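Local coordinates for glucuronoarabinoxylan endo-1,4-beta-xylanase (Clostridium papyrosolvens, PDB 4FMV), which hydrolyses internal beta-1,4 linkages in xylan as a family 30 endoxylanase, here without the carbohydrate-binding and dockerin modules of the full-length protein, at residues 52-57 / 61-66; 91-96 / 114-119; 122-127 / 136-141. One frame throughout, in Å; residues are numbered along the deposited sequence.

Contact 1 of 3, residues 52-57 / 61-66; sequences EGIGDA and GNFSKW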
loop_
_atom_site.group_PDB
_atom_site.type_symbol
_atom_site.label_atom_id
_atom_site.label_comp_id
_atom_site.label_asym_id
_atom_site.label_seq_id
_atom_site.Cartn_x
_atom_site.Cartn_y
_atom_site.Cartn_z
ATOM N N GLU A 52 -10.660 -17.115 7.779
ATOM C CA GLU A 52 -11.684 -17.413 8.800
ATOM C C GLU A 52 -12.210 -18.832 8.641
ATOM O O GLU A 52 -12.940 -19.325 9.497
ATOM C CB GLU A 52 -12.841 -16.392 8.799
ATOM C CG GLU A 52 -13.811 -16.494 7.582
ATOM C CD GLU A 52 -13.402 -15.611 6.410
ATOM O OE1 GLU A 52 -12.203 -15.287 6.287
ATOM O OE2 GLU A 52 -14.271 -15.250 5.591
ATOM N N GLY A 53 -11.791 -19.493 7.560
ATOM C CA GLY A 53 -12.134 -20.882 7.310
ATOM C C GLY A 53 -11.631 -21.789 8.418
ATOM O O GLY A 53 -12.059 -22.938 8.537
ATOM N N ILE A 54 -10.704 -21.272 9.223
ATOM C CA ILE A 54 -10.231 -21.958 10.422
ATOM C C ILE A 54 -11.388 -22.194 11.403
ATOM O O ILE A 54 -11.373 -23.151 12.175
ATOM C CB ILE A 54 -9.086 -21.166 11.118
ATOM C CG1 ILE A 54 -8.434 -22.009 12.216
ATOM C CG2 ILE A 54 -9.594 -19.840 11.690
ATOM C CD1 ILE A 54 -7.054 -21.526 12.611
ATOM N N GLY A 55 -12.407 -21.337 11.374
ATOM C CA GLY A 55 -13.519 -21.543 12.285
ATOM C C GLY A 55 -13.095 -21.358 13.737
ATOM O O GLY A 55 -12.389 -20.409 14.054
ATOM N N ASP A 56 -13.498 -22.263 14.621
ATOM C CA ASP A 56 -13.127 -22.121 16.029
ATOM C C ASP A 56 -11.825 -22.839 16.386
ATOM O O ASP A 56 -11.398 -22.810 17.548
ATOM C CB ASP A 56 -14.243 -22.628 16.947
ATOM C CG ASP A 56 -15.528 -21.835 16.796
ATOM O OD1 ASP A 56 -15.489 -20.697 16.280
ATOM O OD2 ASP A 56 -16.585 -22.367 17.182
ATOM N N ALA A 57 -11.200 -23.476 15.391
ATOM C CA ALA A 57 -10.042 -24.337 15.647
ATOM C C ALA A 57 -8.860 -23.532 16.182
ATOM O O ALA A 57 -7.932 -24.094 16.780
ATOM C CB ALA A 57 -9.662 -25.122 14.385
ATOM N N GLY A 61 -5.585 -24.284 18.963
ATOM C CA GLY A 61 -4.223 -24.176 18.494
ATOM C C GLY A 61 -3.914 -24.992 17.242
ATOM O O GLY A 61 -2.746 -25.332 16.988
ATOM N N ASN A 62 -4.933 -25.307 16.440
ATOM C CA ASN A 62 -4.612 -25.922 15.161
ATOM C C ASN A 62 -4.697 -24.839 14.090
ATOM O O ASN A 62 -5.761 -24.444 13.649
ATOM C CB ASN A 62 -5.593 -27.076 14.868
ATOM C CG ASN A 62 -5.304 -27.757 13.550
ATOM O OD1 ASN A 62 -4.524 -27.259 12.758
ATOM N ND2 ASN A 62 -5.929 -28.897 13.311
ATOM N N PHE A 63 -3.522 -24.397 13.673
ATOM C CA PHE A 63 -3.327 -23.268 12.779
ATOM C C PHE A 63 -3.074 -23.658 11.312
ATOM O O PHE A 63 -2.613 -22.839 10.522
ATOM C CB PHE A 63 -2.292 -22.264 13.338
ATOM C CG PHE A 63 -2.628 -21.735 14.722
ATOM C CD1 PHE A 63 -3.774 -20.950 14.937
ATOM C CD2 PHE A 63 -1.797 -22.008 15.805
ATOM C CE1 PHE A 63 -4.098 -20.459 16.216
ATOM C CE2 PHE A 63 -2.103 -21.522 17.095
ATOM C CZ PHE A 63 -3.252 -20.745 17.298
ATOM N N SER A 64 -3.216 -24.935 10.981
ATOM C CA SER A 64 -2.843 -25.381 9.632
ATOM C C SER A 64 -3.462 -24.526 8.518
ATOM O O SER A 64 -2.841 -24.318 7.479
ATOM C CB SER A 64 -3.136 -26.878 9.421
ATOM O OG SER A 64 -4.525 -27.153 9.522
ATOM N N LYS A 65 -4.669 -24.011 8.727
ATOM C CA LYS A 65 -5.335 -23.267 7.656
ATOM C C LYS A 65 -4.735 -21.884 7.459
ATOM O O LYS A 65 -5.038 -21.179 6.472
ATOM C CB LYS A 65 -6.834 -23.181 7.898
ATOM C CG LYS A 65 -7.530 -24.503 7.602
ATOM C CD LYS A 65 -9.009 -24.295 7.418
ATOM C CE LYS A 65 -9.768 -25.607 7.418
ATOM N NZ LYS A 65 -11.229 -25.298 7.422
ATOM N N TRP A 66 -3.891 -21.508 8.412
ATOM C CA TRP A 66 -3.109 -20.271 8.348
ATOM C C TRP A 66 -1.692 -20.467 7.788
ATOM O O TRP A 66 -0.928 -19.504 7.627
ATOM C CB TRP A 66 -3.046 -19.667 9.745
ATOM C CG TRP A 66 -4.375 -19.122 10.207
ATOM C CD1 TRP A 66 -5.510 -19.004 9.467
ATOM C CD2 TRP A 66 -4.688 -18.601 11.508
ATOM N NE1 TRP A 66 -6.521 -18.433 10.228
ATOM C CE2 TRP A 66 -6.035 -18.185 11.487
ATOM C CE3 TRP A 66 -3.958 -18.450 12.691
ATOM C CZ2 TRP A 66 -6.667 -17.629 12.600
ATOM C CZ3 TRP A 66 -4.588 -17.893 13.795
ATOM C CH2 TRP A 66 -5.936 -17.492 13.739
#

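Contact 2 of 3, residues 91-96 / 114-119; sequences PASMQE and YTEYAQ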
loop_
_atom_site.group_PDB
_atom_site.type_symbol
_atom_site.label_atom_id
_atom_site.label_comp_id
_atom_site.label_asym_id
_atom_site.label_seq_id
_atom_site.Cartn_x
_atom_site.Cartn_y
_atom_site.Cartn_z
ATOM N N PRO A 91 -14.501 -15.642 12.370
ATOM C CA PRO A 91 -15.101 -16.975 12.304
ATOM C C PRO A 91 -16.620 -16.903 12.352
ATOM O O PRO A 91 -17.180 -16.020 13.005
ATOM C CB PRO A 91 -14.586 -17.645 13.582
ATOM C CG PRO A 91 -13.283 -17.002 13.826
ATOM C CD PRO A 91 -13.529 -15.546 13.469
ATOM N N ALA A 92 -17.272 -17.827 11.657
ATOM C CA ALA A 92 -18.724 -17.821 11.523
ATOM C C ALA A 92 -19.433 -17.739 12.872
ATOM O O ALA A 92 -20.478 -17.100 12.971
ATOM C CB ALA A 92 -19.180 -19.065 10.765
ATOM N N SER A 93 -18.860 -18.361 13.911
ATOM C CA SER A 93 -19.525 -18.419 15.219
ATOM C C SER A 93 -19.595 -17.063 15.922
ATOM O O SER A 93 -20.322 -16.915 16.901
ATOM C CB SER A 93 -18.860 -19.451 16.149
ATOM O OG SER A 93 -17.516 -19.088 16.487
ATOM N N MET A 94 -18.807 -16.091 15.455
ATOM C CA MET A 94 -18.847 -14.745 16.031
ATOM C C MET A 94 -19.814 -13.779 15.326
ATOM O O MET A 94 -20.055 -12.672 15.824
ATOM C CB MET A 94 -17.460 -14.114 15.983
ATOM C CG MET A 94 -16.333 -14.921 16.634
ATOM S SD MET A 94 -14.921 -13.809 16.865
ATOM C CE MET A 94 -13.635 -15.007 17.244
ATOM N N GLN A 95 -20.308 -14.181 14.160
ATOM C CA GLN A 95 -21.243 -13.392 13.351
ATOM C C GLN A 95 -22.718 -13.485 13.743
ATOM O O GLN A 95 -23.157 -14.457 14.349
ATOM C CB GLN A 95 -21.098 -13.744 11.877
ATOM C CG GLN A 95 -19.766 -13.369 11.271
ATOM C CD GLN A 95 -19.678 -13.836 9.843
ATOM O OE1 GLN A 95 -19.805 -15.031 9.567
ATOM N NE2 GLN A 95 -19.483 -12.904 8.919
ATOM N N GLU A 96 -23.484 -12.460 13.392
ATOM C CA GLU A 96 -24.929 -12.579 13.430
ATOM C C GLU A 96 -25.502 -11.816 12.267
ATOM O O GLU A 96 -24.873 -10.881 11.767
ATOM C CB GLU A 96 -25.492 -12.007 14.736
ATOM C CG GLU A 96 -25.202 -10.526 14.893
ATOM C CD GLU A 96 -25.689 -9.972 16.207
ATOM O OE1 GLU A 96 -25.541 -8.754 16.413
ATOM O OE2 GLU A 96 -26.214 -10.755 17.035
ATOM N N TYR A 114 -16.900 -9.095 20.694
ATOM C CA TYR A 114 -15.803 -8.182 20.384
ATOM C C TYR A 114 -14.527 -8.630 21.111
ATOM O O TYR A 114 -13.413 -8.512 20.574
ATOM C CB TYR A 114 -16.138 -6.726 20.764
ATOM C CG TYR A 114 -16.951 -5.942 19.749
ATOM C CD1 TYR A 114 -17.866 -6.568 18.908
ATOM C CD2 TYR A 114 -16.817 -4.548 19.661
ATOM C CE1 TYR A 114 -18.628 -5.827 17.996
ATOM C CE2 TYR A 114 -17.551 -3.809 18.757
ATOM C CZ TYR A 114 -18.460 -4.443 17.932
ATOM O OH TYR A 114 -19.192 -3.683 17.045
ATOM N N THR A 115 -14.693 -9.118 22.338
ATOM C CA THR A 115 -13.555 -9.598 23.146
ATOM C C THR A 115 -12.927 -10.837 22.495
ATOM O O THR A 115 -11.715 -10.895 22.285
ATOM C CB THR A 115 -13.997 -9.908 24.588
ATOM O OG1 THR A 115 -14.389 -8.682 25.218
ATOM C CG2 THR A 115 -12.871 -10.545 25.387
ATOM N N GLU A 116 -13.765 -11.808 22.143
ATOM C CA GLU A 116 -13.289 -13.003 21.463
ATOM C C GLU A 116 -12.581 -12.638 20.153
ATOM O O GLU A 116 -11.547 -13.230 19.792
ATOM C CB GLU A 116 -14.436 -13.998 21.219
ATOM C CG GLU A 116 -13.919 -15.433 20.948
ATOM C CD GLU A 116 -15.031 -16.439 20.677
ATOM O OE1 GLU A 116 -15.010 -17.079 19.605
ATOM O OE2 GLU A 116 -15.916 -16.602 21.536
ATOM N N TYR A 117 -13.117 -11.652 19.447
ATOM C CA TYR A 117 -12.536 -11.258 18.165
ATOM C C TYR A 117 -11.128 -10.681 18.336
ATOM O O TYR A 117 -10.233 -10.962 17.529
ATOM C CB TYR A 117 -13.444 -10.278 17.417
ATOM C CG TYR A 117 -12.959 -9.926 16.018
ATOM C CD1 TYR A 117 -12.725 -10.914 15.064
ATOM C CD2 TYR A 117 -12.757 -8.599 15.641
ATOM C CE1 TYR A 117 -12.301 -10.593 13.792
ATOM C CE2 TYR A 117 -12.325 -8.273 14.367
ATOM C CZ TYR A 117 -12.097 -9.273 13.452
ATOM O OH TYR A 117 -11.669 -8.951 12.181
ATOM N N ALA A 118 -10.922 -9.894 19.389
ATOM C CA ALA A 118 -9.590 -9.391 19.705
ATOM C C ALA A 118 -8.643 -10.539 20.052
ATOM O O ALA A 118 -7.474 -10.490 19.706
ATOM C CB ALA A 118 -9.646 -8.382 20.850
ATOM N N GLN A 119 -9.141 -11.560 20.744
ATOM C CA GLN A 119 -8.323 -12.759 21.041
ATOM C C GLN A 119 -7.970 -13.529 19.775
ATOM O O GLN A 119 -6.873 -14.062 19.628
ATOM C CB GLN A 119 -9.058 -13.698 22.001
ATOM C CG GLN A 119 -9.243 -13.093 23.361
ATOM C CD GLN A 119 -10.113 -13.931 24.257
ATOM O OE1 GLN A 119 -10.912 -14.743 23.792
ATOM N NE2 GLN A 119 -9.967 -13.736 25.560
HETATM O O HOH W 1 -17.384 -17.868 19.036
#

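Contact 3 of 3, residues 122-127 / 136-141; sequences NAYVKY and YAISVQ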
loop_
_atom_site.group_PDB
_atom_site.type_symbol
_atom_site.label_atom_id
_atom_site.label_comp_id
_atom_site.label_asym_id
_atom_site.label_seq_id
_atom_site.Cartn_x
_atom_site.Cartn_y
_atom_site.Cartn_z
ATOM N N ASN A 122 -5.366 -11.604 18.096
ATOM C CA ASN A 122 -4.130 -11.868 18.828
ATOM C C ASN A 122 -3.567 -13.254 18.519
ATOM O O ASN A 122 -2.368 -13.460 18.547
ATOM C CB ASN A 122 -4.338 -11.711 20.337
ATOM C CG ASN A 122 -4.058 -10.308 20.816
ATOM O OD1 ASN A 122 -3.312 -9.566 20.178
ATOM N ND2 ASN A 122 -4.645 -9.935 21.947
ATOM N N ALA A 123 -4.433 -14.215 18.234
ATOM C CA ALA A 123 -3.940 -15.565 17.978
ATOM C C ALA A 123 -3.218 -15.644 16.624
ATOM O O ALA A 123 -2.267 -16.418 16.451
ATOM C CB ALA A 123 -5.090 -16.601 18.076
ATOM N N TYR A 124 -3.679 -14.845 15.669
ATOM C CA TYR A 124 -3.019 -14.739 14.368
ATOM C C TYR A 124 -1.646 -14.107 14.519
ATOM O O TYR A 124 -0.654 -14.618 14.008
ATOM C CB TYR A 124 -3.863 -13.919 13.396
ATOM C CG TYR A 124 -3.501 -14.152 11.941
ATOM C CD1 TYR A 124 -3.985 -15.264 11.260
ATOM C CD2 TYR A 124 -2.678 -13.274 11.251
ATOM C CE1 TYR A 124 -3.672 -15.491 9.923
ATOM C CE2 TYR A 124 -2.340 -13.500 9.911
ATOM C CZ TYR A 124 -2.853 -14.608 9.248
ATOM O OH TYR A 124 -2.538 -14.856 7.914
ATOM N N VAL A 125 -1.585 -12.994 15.227
ATOM C CA VAL A 125 -0.303 -12.388 15.554
ATOM C C VAL A 125 0.657 -13.382 16.232
ATOM O O VAL A 125 1.830 -13.445 15.888
ATOM C CB VAL A 125 -0.521 -11.176 16.462
ATOM C CG1 VAL A 125 0.821 -10.524 16.843
ATOM C CG2 VAL A 125 -1.464 -10.180 15.772
ATOM N N LYS A 126 0.166 -14.151 17.203
ATOM C CA LYS A 126 1.049 -15.043 17.950
ATOM C C LYS A 126 1.504 -16.223 17.088
ATOM O O LYS A 126 2.670 -16.611 17.125
ATOM C CB LYS A 126 0.417 -15.506 19.267
ATOM C CG LYS A 126 1.300 -16.470 20.087
ATOM C CD LYS A 126 0.521 -16.986 21.304
ATOM C CE LYS A 126 1.390 -17.810 22.283
ATOM N NZ LYS A 126 1.881 -19.083 21.700
ATOM N N TYR A 127 0.600 -16.790 16.296
ATOM C CA TYR A 127 0.994 -17.840 15.348
ATOM C C TYR A 127 2.126 -17.364 14.434
ATOM O O TYR A 127 3.122 -18.066 14.215
ATOM C CB TYR A 127 -0.211 -18.246 14.498
ATOM C CG TYR A 127 0.118 -19.154 13.342
ATOM C CD1 TYR A 127 0.633 -20.433 13.560
ATOM C CD2 TYR A 127 -0.099 -18.750 12.021
ATOM C CE1 TYR A 127 0.924 -21.289 12.501
ATOM C CE2 TYR A 127 0.194 -19.606 10.951
ATOM C CZ TYR A 127 0.704 -20.870 11.203
ATOM O OH TYR A 127 1.010 -21.721 10.158
ATOM N N TYR A 136 3.845 -6.662 11.141
ATOM C CA TYR A 136 3.984 -5.218 11.315
ATOM C C TYR A 136 2.712 -4.606 11.893
ATOM O O TYR A 136 2.773 -3.758 12.772
ATOM C CB TYR A 136 4.356 -4.524 9.988
ATOM C CG TYR A 136 4.791 -3.090 10.182
ATOM C CD1 TYR A 136 6.114 -2.785 10.442
ATOM C CD2 TYR A 136 3.867 -2.049 10.150
ATOM C CE1 TYR A 136 6.526 -1.481 10.646
ATOM C CE2 TYR A 136 4.266 -0.745 10.357
ATOM C CZ TYR A 136 5.595 -0.472 10.598
ATOM O OH TYR A 136 5.993 0.813 10.805
ATOM N N ALA A 137 1.560 -5.020 11.367
ATOM C CA ALA A 137 0.272 -4.500 11.814
ATOM C C ALA A 137 -0.829 -5.498 11.476
ATOM O O ALA A 137 -0.657 -6.359 10.605
ATOM C CB ALA A 137 -0.033 -3.141 11.133
ATOM N N ILE A 138 -1.963 -5.374 12.159
ATOM C CA ILE A 138 -3.118 -6.197 11.868
ATOM C C ILE A 138 -4.368 -5.313 11.823
ATOM O O ILE A 138 -4.506 -4.411 12.650
ATOM C CB ILE A 138 -3.262 -7.344 12.900
ATOM C CG1 ILE A 138 -4.270 -8.398 12.398
ATOM C CG2 ILE A 138 -3.617 -6.784 14.306
ATOM C CD1 ILE A 138 -4.127 -9.767 13.117
ATOM N N SER A 139 -5.237 -5.569 10.838
ATOM C CA SER A 139 -6.387 -4.725 10.540
ATOM C C SER A 139 -7.644 -5.277 11.198
ATOM O O SER A 139 -7.810 -6.489 11.290
ATOM C CB SER A 139 -6.579 -4.595 9.015
ATOM O OG SER A 139 -7.676 -3.755 8.650
ATOM N N VAL A 140 -8.509 -4.381 11.674
ATOM C CA VAL A 140 -9.762 -4.770 12.312
ATOM C C VAL A 140 -10.713 -5.367 11.267
ATOM O O VAL A 140 -11.325 -6.407 11.493
ATOM C CB VAL A 140 -10.453 -3.563 13.032
ATOM C CG1 VAL A 140 -11.820 -3.964 13.633
ATOM C CG2 VAL A 140 -9.531 -2.969 14.103
ATOM N N GLN A 141 -10.905 -4.672 10.152
ATOM C CA GLN A 141 -11.789 -5.186 9.114
ATOM C C GLN A 141 -11.419 -4.662 7.721
ATOM O O GLN A 141 -11.200 -3.453 7.549
ATOM C CB GLN A 141 -13.247 -4.751 9.453
ATOM C CG GLN A 141 -14.297 -5.088 8.345
ATOM C CD GLN A 141 -14.581 -6.580 8.196
ATOM O OE1 GLN A 141 -14.838 -7.264 9.186
ATOM N NE2 GLN A 141 -14.548 -7.092 6.939
#

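Contact 1 of 3, residues 52-57 / 61-66
I54 and W66 meet at about a right angle, the aliphatic chain standing against the flat of the indole. The methyl CD1 of I54 does most of the touching: it sits 3.9 Å from the centroid of the five-membered ring, 18° off the ring normal, a CH-pi contact well over the face. The second branch adds to this, as I54 CG2 packs 3.7 Å from W66 NE1 and close to CZ2. An extended chain (CG1 anti to the backbone N, chi1 -170°) carries CD1 out over the ring, where it also comes within 3.4 Å of N62 O and meets the F63 ring obliquely. The indole N-H is spent elsewhere, on the carbonyl oxygen of E51, and that bond helps fix the turn of the ring under I54. From the other side Y124 of helix 114-130 meets W66 edge-to-face.

Both segments belong to the loop that leads from barrel strand 45-49 to helix 67-78 of the (beta/alpha)8 fold. I54 opens a type II' turn ending at A57, where G55 takes a positive phi, and the chain comes back alongside itself. At the far end of the turn N62 N donates to A57 O over 3.3 Å, from above the carbonyl plane.

K65 reaches back to the first segment, its chain stretched out beyond CG. NZ donates to G53 O at 2.7 Å, again from above the carbonyl plane, while CD and CE pack close to the G53 carbonyl. N62 folds its amide back instead: OD1 accepts S64 N at 3.2 Å in an Asx turn, and takes a second hydrogen bond from S64 OG.

Contact 2 of 3, residues 91-96 / 114-119
E116 is the first residue of the helical segment to reach across, and it lies against M94. Both side chains are extended beyond CG and meet at an oblique angle. The M94 methyl rests against the glutamate chain: CE is 3.7 Å from E116 CG and 3.4 Å from E116 OE1. The carboxylate itself looks to polar partners. A water donates to E116 OE1 at 2.6 Å and to S93 OG at 2.8 Å, bridging the segments with both of its hydrogens. The same OE1 forms a salt bridge with K59, and OE2 forms one with K113, an arrangement that would favour the ionised carboxylate. S93 OG in turn is hydrogen-bonded to D56 OD1 of the neighbouring loop.

The 3-10 turn 92-94 and the antiparallel pair 95-100 and 103-109 form an excursion between strand 82-86 and helix 114-130, a helix of the (beta/alpha)8 barrel that packs on its outside. M94 N is held by P91 O within the 3-10 turn, and the M94 backbone also bonds to R110 across the hairpin.

One residue further along the helix, Y117 takes the sulfur. M94 SD lies 3.7 Å from Y117 CA and 3.9 Å from Y117 CB, wedged against the root of the side chain. Relative to the ring it is a Met-aromatic contact at the edge, 5.3 Å from SD to the centroid and 75° off the normal, so the sulfur meets the rim and not the pi face. With CG anti to the backbone N (chi1 -175°), the Y117 ring keeps its edge, at CD1, beside the sulfur, and its hydroxyl is hydrogen-bonded to V140 O.

Contact 3 of 3, residues 122-127 / 136-141
V125 on the helix and I138 on the strand mark the closest backbone approach, their CA atoms 7.7 Å apart. That spacing leaves the two main chains bridged by side chains alone. Within 122-127 the helix makes its own backbone bonds, as from K126 N to N122 O (3.0 Å). The strand 137-139 finds its backbone partners in its neighbours: A137 and S139 pair with A85 on one flank, while I138 bonds to R172 and M174 on the other.

I138 aims its side chain at the helix, where it, V125 and Y124 are all buried. With CG1 anti to the backbone N (chi1 -166°) and the chain carried on in an extended form, the methyl CD1 is pushed out as the foremost atom. It is met by V125 CG2 at 3.8 Å, the branch of the valine that lies beside its own backbone N, the two side chains approaching at a slant.

This is the way a (beta/alpha)8 barrel is built: helix 114-130 follows strand 82-86, runs along the outside, and delivers the chain to the next parallel strand, 137-139. I138 therefore faces outward into the layer between barrel wall and helices, where it also touches I50, whereas S139 OG makes a hydrogen bond with E177 on the adjoining strand 172-178.

Y124 flanks the same methyl more loosely, its CB standing 4.2 Å from I138 CD1. The ring is inclined to that methyl, neither its face nor its edge being presented squarely. It leads off toward A85 on strand 82-86 and E69 on helix 67-78.

Overall arrangement
Contact 3 is the buried one, apolar throughout, between the barrel wall and helix 114-130; its centre lies about 17 Å from the centre of the chain, against about 27 Å for the other two. Contacts 1 and 2 are only partly buried and mix apolar packing with polar links: lysine-to-carbonyl and turn bonds in contact 1, a bridging water and lysine-paired carboxylate in contact 2. Helix 114-130 serves contacts 2 and 3 directly, and its tyrosines Y124 and Y127 also pack on W66 and F63 of contact 1. Single hydrogen bonds tie contact 2 to each of the others, whereas contacts 1 and 3 meet by aromatic packing.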